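Long-range contacts in putative lipoprotein YcdA (Bacillus subtilis subsp. subtilis str. 168, PDB 4R4G), which is of unknown function but is probably a membrane-anchored lipoprotein with an Ig-like N-terminal domain joined to a helix-rich C-terminal domain by a kinked helix: residues M60-Y65 / G96-V101; Q107-Y112 / S124-I129. All coordinates share one frame; numbering follows the deposited sequence. Where two conformers were deposited one is given.

Contact 1 (M60-Y65 / G96-V101)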
HETATM    1  N   MSE A  60      -3.392 -14.823  25.907  1.00 64.77           N
HETATM    2  CA  MSE A  60      -4.251 -16.017  25.934  0.50 63.93           C
HETATM    3  C   MSE A  60      -5.444 -15.891  26.886  1.00 66.08           C
HETATM    4  O   MSE A  60      -6.344 -16.721  26.849  1.00 66.73           O
HETATM    5  CB  MSE A  60      -3.438 -17.250  26.352  0.50 68.34           C
HETATM    6  CG  MSE A  60      -2.783 -17.981  25.194  0.50 76.62           C
HETATM    7 SE   MSE A  60      -1.748 -19.512  25.822  0.38 88.10          SE
HETATM    8  CE  MSE A  60      -1.354 -20.306  24.058  0.50 85.13           C
ATOM      9  N   ASP A  61      -5.454 -14.873  27.766  1.00 59.39           N
ATOM     10  CA  ASP A  61      -6.531 -14.663  28.737  1.00 56.52           C
ATOM     11  C   ASP A  61      -7.683 -13.909  28.091  1.00 58.76           C
ATOM     12  O   ASP A  61      -8.745 -13.735  28.704  1.00 58.20           O
ATOM     13  CB  ASP A  61      -6.032 -13.887  29.976  1.00 59.63           C
ATOM     14  CG  ASP A  61      -4.866 -14.527  30.677  1.00 70.97           C
ATOM     15  OD1 ASP A  61      -4.708 -15.765  30.557  1.00 71.99           O
ATOM     16  OD2 ASP A  61      -4.114 -13.798  31.351  1.00 79.40           O
ATOM     17  N   PHE A  62      -7.474 -13.420  26.864  1.00 55.20           N
ATOM     18  CA  PHE A  62      -8.516 -12.677  26.156  1.00 53.76           C
ATOM     19  C   PHE A  62      -8.952 -13.434  24.931  1.00 58.80           C
ATOM     20  O   PHE A  62      -8.126 -14.047  24.253  1.00 58.42           O
ATOM     21  CB  PHE A  62      -8.041 -11.266  25.752  1.00 55.10           C
ATOM     22  CG  PHE A  62      -7.568 -10.367  26.871  1.00 56.50           C
ATOM     23  CD1 PHE A  62      -6.275 -10.482  27.381  1.00 58.39           C
ATOM     24  CD2 PHE A  62      -8.398  -9.376  27.386  1.00 57.38           C
ATOM     25  CE1 PHE A  62      -5.823  -9.630  28.383  1.00 60.06           C
ATOM     26  CE2 PHE A  62      -7.941  -8.515  28.384  1.00 60.82           C
ATOM     27  CZ  PHE A  62      -6.652  -8.641  28.868  1.00 59.91           C
ATOM     28  N   THR A  63     -10.261 -13.400  24.653  1.00 55.81           N
ATOM     29  CA  THR A  63     -10.877 -14.009  23.474  1.00 54.58           C
ATOM     30  C   THR A  63     -11.812 -12.980  22.870  1.00 59.26           C
ATOM     31  O   THR A  63     -12.389 -12.161  23.595  1.00 59.61           O
ATOM     32  CB  THR A  63     -11.594 -15.333  23.801  1.00 58.96           C
ATOM     33  OG1 THR A  63     -12.633 -15.080  24.738  1.00 65.91           O
ATOM     34  CG2 THR A  63     -10.657 -16.401  24.359  1.00 55.04           C
ATOM     35  N   LEU A  64     -11.955 -13.003  21.549  1.00 55.69           N
ATOM     36  CA  LEU A  64     -12.885 -12.101  20.903  1.00 55.75           C
ATOM     37  C   LEU A  64     -13.919 -12.882  20.156  1.00 60.74           C
ATOM     38  O   LEU A  64     -13.592 -13.853  19.474  1.00 61.36           O
ATOM     39  CB  LEU A  64     -12.169 -11.134  19.938  1.00 55.67           C
ATOM     40  CG  LEU A  64     -12.988  -9.933  19.492  1.00 59.49           C
ATOM     41  CD1 LEU A  64     -12.702  -8.739  20.350  1.00 60.68           C
ATOM     42  CD2 LEU A  64     -12.690  -9.596  18.118  1.00 60.43           C
ATOM     43  N   TYR A  65     -15.160 -12.426  20.239  1.00 57.42           N
ATOM     44  CA  TYR A  65     -16.277 -12.969  19.496  1.00 56.42           C
ATOM     45  C   TYR A  65     -16.754 -11.921  18.540  1.00 62.27           C
ATOM     46  O   TYR A  65     -16.808 -10.745  18.893  1.00 62.05           O
ATOM     47  CB  TYR A  65     -17.415 -13.424  20.422  1.00 57.32           C
ATOM     48  CG  TYR A  65     -17.117 -14.727  21.137  1.00 59.73           C
ATOM     49  CD1 TYR A  65     -16.318 -14.756  22.279  1.00 61.58           C
ATOM     50  CD2 TYR A  65     -17.647 -15.930  20.685  1.00 61.34           C
ATOM     51  CE1 TYR A  65     -16.037 -15.955  22.936  1.00 63.65           C
ATOM     52  CE2 TYR A  65     -17.320 -17.141  21.295  1.00 62.33           C
ATOM     53  CZ  TYR A  65     -16.529 -17.149  22.430  1.00 73.11           C
ATOM     54  OH  TYR A  65     -16.283 -18.342  23.075  1.00 78.87           O
ATOM     55  N   GLY A  96      -0.857  -3.335  27.112  1.00 77.60           N
ATOM     56  CA  GLY A  96      -0.417  -3.863  25.828  1.00 75.45           C
ATOM     57  C   GLY A  96      -1.553  -4.070  24.856  1.00 77.14           C
ATOM     58  O   GLY A  96      -2.723  -3.886  25.209  1.00 78.15           O
ATOM     59  N   ASN A  97      -1.215  -4.471  23.640  1.00 71.03           N
ATOM     60  CA  ASN A  97      -2.174  -4.655  22.560  1.00 68.40           C
ATOM     61  C   ASN A  97      -2.555  -6.107  22.343  1.00 69.05           C
ATOM     62  O   ASN A  97      -1.734  -7.008  22.560  1.00 69.19           O
ATOM     63  CB  ASN A  97      -1.607  -4.112  21.240  1.00 70.23           C
ATOM     64  CG  ASN A  97      -1.372  -2.634  21.190  1.00 93.78           C
ATOM     65  OD1 ASN A  97      -2.291  -1.818  21.260  1.00 87.41           O
ATOM     66  ND2 ASN A  97      -0.143  -2.268  20.912  1.00 92.07           N
ATOM     67  N   LEU A  98      -3.788  -6.310  21.831  1.00 60.86           N
ATOM     68  CA  LEU A  98      -4.359  -7.599  21.478  1.00 57.47           C
ATOM     69  C   LEU A  98      -4.800  -7.514  20.041  1.00 62.79           C
ATOM     70  O   LEU A  98      -5.206  -6.451  19.581  1.00 64.63           O
ATOM     71  CB  LEU A  98      -5.521  -8.003  22.397  1.00 55.76           C
ATOM     72  CG  LEU A  98      -5.359  -7.841  23.894  1.00 59.65           C
ATOM     73  CD1 LEU A  98      -6.700  -7.851  24.547  1.00 58.04           C
ATOM     74  CD2 LEU A  98      -4.432  -8.920  24.497  1.00 61.93           C
ATOM     75  N   PHE A  99      -4.674  -8.613  19.311  1.00 57.54           N
ATOM     76  CA  PHE A  99      -4.953  -8.654  17.885  1.00 55.29           C
ATOM     77  C   PHE A  99      -5.861  -9.833  17.559  1.00 56.99           C
ATOM     78  O   PHE A  99      -5.623 -10.954  18.025  1.00 56.14           O
ATOM     79  CB  PHE A  99      -3.627  -8.757  17.112  1.00 57.86           C
ATOM     80  CG  PHE A  99      -2.630  -7.658  17.399  1.00 60.42           C
ATOM     81  CD1 PHE A  99      -1.775  -7.741  18.490  1.00 63.91           C
ATOM     82  CD2 PHE A  99      -2.496  -6.575  16.535  1.00 62.83           C
ATOM     83  CE1 PHE A  99      -0.860  -6.725  18.759  1.00 67.02           C
ATOM     84  CE2 PHE A  99      -1.583  -5.558  16.805  1.00 66.59           C
ATOM     85  CZ  PHE A  99      -0.785  -5.630  17.924  1.00 66.46           C
ATOM     86  N   PHE A 100      -6.913  -9.570  16.770  1.00 52.58           N
ATOM     87  CA  PHE A 100      -7.906 -10.568  16.421  1.00 52.34           C
ATOM     88  C   PHE A 100      -8.335 -10.428  14.991  1.00 59.77           C
ATOM     89  O   PHE A 100      -8.575  -9.317  14.532  1.00 59.61           O
ATOM     90  CB  PHE A 100      -9.135 -10.451  17.335  1.00 53.34           C
ATOM     91  CG  PHE A 100      -8.851 -10.655  18.803  1.00 55.01           C
ATOM     92  CD1 PHE A 100      -8.733 -11.933  19.335  1.00 58.04           C
ATOM     93  CD2 PHE A 100      -8.711  -9.567  19.658  1.00 57.68           C
ATOM     94  CE1 PHE A 100      -8.456 -12.121  20.688  1.00 59.22           C
ATOM     95  CE2 PHE A 100      -8.452  -9.756  21.017  1.00 60.59           C
ATOM     96  CZ  PHE A 100      -8.307 -11.031  21.518  1.00 58.51           C
ATOM     97  N   VAL A 101      -8.465 -11.562  14.301  1.00 58.63           N
ATOM     98  CA  VAL A 101      -8.895 -11.625  12.908  1.00 60.24           C
ATOM     99  C   VAL A 101     -10.403 -11.382  12.891  1.00 66.11           C
ATOM    100  O   VAL A 101     -11.149 -12.160  13.487  1.00 65.74           O
ATOM    101  CB  VAL A 101      -8.506 -12.987  12.265  1.00 64.51           C
ATOM    102  CG1 VAL A 101      -8.881 -13.030  10.797  1.00 63.62           C
ATOM    103  CG2 VAL A 101      -7.028 -13.297  12.464  1.00 64.66           C
TER

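Contact 2 (Q107-Y112 / S124-I129)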
ATOM      1  N   GLN A 107     -20.152  -6.656  15.326  1.00 61.81           N
ATOM      2  CA  GLN A 107     -20.348  -6.469  16.761  1.00 61.41           C
ATOM      3  C   GLN A 107     -19.439  -7.424  17.506  1.00 64.62           C
ATOM      4  O   GLN A 107     -19.619  -8.640  17.437  1.00 64.16           O
ATOM      5  CB  GLN A 107     -21.822  -6.630  17.155  1.00 64.07           C
ATOM      6  CG  GLN A 107     -22.735  -5.563  16.535  1.00 68.27           C
ATOM      7  CD  GLN A 107     -22.206  -4.150  16.704  1.00 87.53           C
ATOM      8  OE1 GLN A 107     -21.952  -3.683  17.823  1.00 84.55           O
ATOM      9  NE2 GLN A 107     -21.999  -3.450  15.587  1.00 77.75           N
ATOM     10  N   TYR A 108     -18.402  -6.877  18.144  1.00 60.98           N
ATOM     11  CA  TYR A 108     -17.425  -7.695  18.849  1.00 59.41           C
ATOM     12  C   TYR A 108     -17.694  -7.712  20.344  1.00 64.04           C
ATOM     13  O   TYR A 108     -18.454  -6.895  20.873  1.00 65.81           O
ATOM     14  CB  TYR A 108     -15.973  -7.252  18.542  1.00 59.94           C
ATOM     15  CG  TYR A 108     -15.760  -6.912  17.076  1.00 61.80           C
ATOM     16  CD1 TYR A 108     -15.838  -7.899  16.089  1.00 63.30           C
ATOM     17  CD2 TYR A 108     -15.524  -5.600  16.670  1.00 62.64           C
ATOM     18  CE1 TYR A 108     -15.699  -7.582  14.737  1.00 64.62           C
ATOM     19  CE2 TYR A 108     -15.357  -5.278  15.321  1.00 63.20           C
ATOM     20  CZ  TYR A 108     -15.447  -6.272  14.359  1.00 69.38           C
ATOM     21  OH  TYR A 108     -15.305  -5.955  13.034  1.00 70.88           O
ATOM     22  N   GLU A 109     -17.143  -8.738  20.992  1.00 58.19           N
ATOM     23  CA  GLU A 109     -17.205  -8.959  22.406  1.00 56.38           C
ATOM     24  C   GLU A 109     -15.858  -9.467  22.836  1.00 59.21           C
ATOM     25  O   GLU A 109     -15.406 -10.496  22.345  1.00 58.31           O
ATOM     26  CB  GLU A 109     -18.334  -9.909  22.779  1.00 58.03           C
ATOM     27  CG  GLU A 109     -18.425 -10.138  24.280  1.00 73.84           C
ATOM     28  CD  GLU A 109     -19.662 -10.844  24.796  1.00 95.21           C
ATOM     29  OE1 GLU A 109     -20.731 -10.191  24.880  1.00 86.74           O
ATOM     30  OE2 GLU A 109     -19.536 -12.025  25.198  1.00 89.82           O
ATOM     31  N   LEU A 110     -15.178  -8.693  23.699  1.00 55.82           N
ATOM     32  CA  LEU A 110     -13.890  -9.043  24.259  1.00 54.96           C
ATOM     33  C   LEU A 110     -14.124  -9.596  25.641  1.00 60.86           C
ATOM     34  O   LEU A 110     -14.786  -8.935  26.442  1.00 63.38           O
ATOM     35  CB  LEU A 110     -12.954  -7.820  24.298  1.00 55.48           C
ATOM     36  CG  LEU A 110     -11.538  -8.046  24.841  1.00 59.21           C
ATOM     37  CD1 LEU A 110     -10.664  -8.696  23.815  1.00 57.49           C
ATOM     38  CD2 LEU A 110     -10.903  -6.741  25.245  1.00 62.68           C
ATOM     39  N   ASN A 111     -13.614 -10.818  25.913  1.00 55.42           N
ATOM     40  CA  ASN A 111     -13.736 -11.442  27.239  0.50 54.55           C
ATOM     41  C   ASN A 111     -12.361 -11.628  27.823  1.00 58.98           C
ATOM     42  O   ASN A 111     -11.427 -11.967  27.103  1.00 58.51           O
ATOM     43  CB  ASN A 111     -14.503 -12.785  27.228  0.50 51.65           C
ATOM     44  CG  ASN A 111     -14.722 -13.393  28.626  0.50 64.72           C
ATOM     45  OD1 ASN A 111     -15.515 -12.891  29.445  0.50 53.67           O
ATOM     46  ND2 ASN A 111     -14.002 -14.470  28.949  0.50 49.68           N
ATOM     47  N   TYR A 112     -12.227 -11.348  29.141  1.00 57.33           N
ATOM     48  CA  TYR A 112     -10.993 -11.491  29.915  1.00 57.39           C
ATOM     49  C   TYR A 112     -11.249 -12.430  31.058  1.00 65.52           C
ATOM     50  O   TYR A 112     -12.162 -12.178  31.845  1.00 65.62           O
ATOM     51  CB  TYR A 112     -10.442 -10.159  30.437  1.00 58.18           C
ATOM     52  CG  TYR A 112      -9.312 -10.344  31.436  1.00 59.93           C
ATOM     53  CD1 TYR A 112      -8.089 -10.890  31.048  1.00 61.20           C
ATOM     54  CD2 TYR A 112      -9.480 -10.015  32.778  1.00 62.20           C
ATOM     55  CE1 TYR A 112      -7.041 -11.042  31.960  1.00 63.08           C
ATOM     56  CE2 TYR A 112      -8.452 -10.198  33.706  1.00 64.55           C
ATOM     57  CZ  TYR A 112      -7.232 -10.710  33.294  1.00 72.01           C
ATOM     58  OH  TYR A 112      -6.225 -10.907  34.218  1.00 74.81           O
ATOM     59  N   SER A 124     -14.380 -13.190  35.719  1.00 67.99           N
ATOM     60  CA  SER A 124     -14.257 -12.714  34.324  1.00 65.37           C
ATOM     61  C   SER A 124     -14.970 -11.383  34.030  1.00 69.75           C
ATOM     62  O   SER A 124     -15.886 -11.012  34.747  1.00 70.27           O
ATOM     63  CB  SER A 124     -14.803 -13.763  33.365  1.00 64.71           C
ATOM     64  OG  SER A 124     -13.980 -14.915  33.311  1.00 68.23           O
ATOM     65  N   VAL A 125     -14.533 -10.661  32.977  1.00 67.13           N
ATOM     66  CA  VAL A 125     -15.166  -9.416  32.514  1.00 68.58           C
ATOM     67  C   VAL A 125     -15.304  -9.488  31.008  1.00 69.85           C
ATOM     68  O   VAL A 125     -14.430 -10.029  30.327  1.00 69.06           O
ATOM     69  CB  VAL A 125     -14.555  -8.054  32.955  1.00 74.95           C
ATOM     70  CG1 VAL A 125     -14.843  -7.747  34.416  1.00 75.95           C
ATOM     71  CG2 VAL A 125     -13.071  -7.952  32.631  1.00 75.21           C
ATOM     72  N   THR A 126     -16.406  -8.935  30.505  1.00 64.17           N
ATOM     73  CA  THR A 126     -16.763  -8.957  29.112  1.00 63.07           C
ATOM     74  C   THR A 126     -17.087  -7.520  28.615  1.00 68.49           C
ATOM     75  O   THR A 126     -17.820  -6.796  29.272  1.00 70.66           O
ATOM     76  CB  THR A 126     -17.908  -9.980  28.899  1.00 75.74           C
ATOM     77  OG1 THR A 126     -18.326  -9.935  27.543  1.00 83.31           O
ATOM     78  CG2 THR A 126     -19.132  -9.728  29.778  1.00 81.04           C
ATOM     79  N   PHE A 127     -16.556  -7.126  27.451  1.00 63.67           N
ATOM     80  CA  PHE A 127     -16.821  -5.813  26.841  1.00 65.19           C
ATOM     81  C   PHE A 127     -17.423  -5.951  25.453  1.00 68.25           C
ATOM     82  O   PHE A 127     -17.012  -6.817  24.690  1.00 66.16           O
ATOM     83  CB  PHE A 127     -15.541  -4.966  26.714  1.00 67.50           C
ATOM     84  CG  PHE A 127     -14.728  -4.793  27.971  1.00 71.13           C
ATOM     85  CD1 PHE A 127     -13.793  -5.753  28.354  1.00 73.49           C
ATOM     86  CD2 PHE A 127     -14.839  -3.638  28.737  1.00 76.99           C
ATOM     87  CE1 PHE A 127     -13.025  -5.585  29.512  1.00 76.40           C
ATOM     88  CE2 PHE A 127     -14.075  -3.473  29.904  1.00 81.60           C
ATOM     89  CZ  PHE A 127     -13.172  -4.448  30.284  1.00 78.22           C
ATOM     90  N   LYS A 128     -18.349  -5.063  25.103  1.00 65.68           N
ATOM     91  CA  LYS A 128     -18.906  -5.013  23.763  1.00 64.18           C
ATOM     92  C   LYS A 128     -18.183  -3.914  23.010  1.00 69.95           C
ATOM     93  O   LYS A 128     -17.881  -2.856  23.584  1.00 71.75           O
ATOM     94  CB  LYS A 128     -20.418  -4.793  23.781  1.00 66.90           C
ATOM     95  CG  LYS A 128     -21.169  -5.932  24.453  1.00 61.24           C
ATOM     96  CD  LYS A 128     -22.643  -5.753  24.365  1.00 60.74           C
ATOM     97  CE  LYS A 128     -23.406  -6.873  25.043  1.00 69.90           C
ATOM     98  NZ  LYS A 128     -24.860  -6.541  25.105  1.00 77.01           N
ATOM     99  N   ILE A 129     -17.806  -4.208  21.752  1.00 64.59           N
ATOM    100  CA  ILE A 129     -17.122  -3.292  20.843  1.00 63.38           C
ATOM    101  C   ILE A 129     -17.986  -3.133  19.587  1.00 72.01           C
ATOM    102  O   ILE A 129     -18.265  -4.133  18.917  1.00 70.53           O
ATOM    103  CB  ILE A 129     -15.707  -3.816  20.517  1.00 62.10           C
ATOM    104  CG1 ILE A 129     -14.807  -3.805  21.770  1.00 60.57           C
ATOM    105  CG2 ILE A 129     -15.089  -3.053  19.352  1.00 60.42           C
ATOM    106  CD1 ILE A 129     -13.506  -4.622  21.664  1.00 54.85           C
TER

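Contact 1 (M60-Y65 / G96-V101)
F62 and L64 of strand 62-65 meet L98 and F100 of strand 96-101 in a buried contact carried by apolar side chains, between the two sheets of the Ig-like domain. The segment axes come within 8.1 Å and run at 36° to each other, a spacing filled by side chains and too wide for backbone pairing.

Two CH-pi contacts, one donated from each strand, carry the packing. L98 sets its CD1 methyl over one face of the F62 ring, 3.7 Å from the ring centroid and displaced toward the rim, while its CD2 lies 3.8 Å from F62 CD1. The two side chains cross at about a right angle. In the second contact the roles are exchanged: the F100 ring receives L64 CB over one face, 3.6 Å from the centroid. L64 CG is anti to its backbone N (chi1 -165°), and beyond it CD2 comes within 3.7 Å of F100 CB. The far end of the ring also reaches F62, two residues back, with F100 CZ 4.2 Å from F62 CB. An alanine in place of F100 would probably open a gap beneath L64 and F62, since the ring that L64 CB rests on would be gone.

V47 and V45 of strand 39-48 extend the same apolar layer beside F62 and L98, and L110 of strand 107-112 packs on F100. Large hydrocarbon side chains suit these inward positions because they span the gap between sheets without bringing polar side-chain groups into the interior. Such face-to-face packing of two antiparallel sheets is characteristic of the Ig-like beta-sandwich.

Contact 2 (Q107-Y112 / S124-I129)
Y108 turns the edge of its ring to I129, whose CG2 lies in the ring plane, 3.7 Å from Y108 CD2; the two side chains cross obliquely. The tyrosine's hydroxyl is taken up by D103 O and K106 N, so its ring can line the apolar interior while its polar end is satisfied. I129 reaches further with its other branch, bringing CD1 to 4.2 Å from L110 CB. At the far end of the strands Y112 likewise offers a ring edge, V125 CG2 standing 4.1 Å from Y112 CD2. Between these pairs L110 and F127 meet more loosely.

All six of these residues project from one face of an antiparallel pair within the sheet 69-71, 62-66, 107-112, 125-130 of the Ig-like beta-sandwich, with 125-130 as its outermost strand in the chain. That face is the inner one: F127 and V125 touch V17 of strand 16-25 in the other sheet, and L110 touches V43 and V45. Three hydrogen-bonded pairs, Y108 with I129, L110 with F127 and Y112 with V125, supply six backbone N-H...O bonds of 2.7 to 3.0 Å.

The other face carries E109, N111, T126 and K128, polar residues suited to a partly exposed surface. E109 has CG anti to its backbone N (chi1 -179°) and its chain extended beyond, crossing T126, and OG1 of T126 sits 3.2 Å from E109 CD. The angle is too poor, however, for a hydrogen bond between T126 OG1 and E109 OE2, 3.4 Å apart. K128 carries its extended chain off from the strand pair, leaving NZ 5.5 Å from E109 OE1, so any attraction between these opposite charges is at a distance.

Contact 1 belongs to the core, joining opposite sheets of the sandwich through apolar side chains, whereas contact 2 lies within one sheet and is only partly buried, its backbone bonds flanked by an apolar inner face and a polar outer one. They share that sheet, because strand 62-66 pairs with strand 107-112: Y65 N lies 2.9 Å from E109 O, and T63 O the same distance from N111 N, both probable hydrogen bonds. Their apolar layers also merge. The F62 ring of contact 1 meets the Y112 ring of contact 2, and L110 of contact 2 also touches L98, so 107-112 serves the sheet pairing and the interior alike.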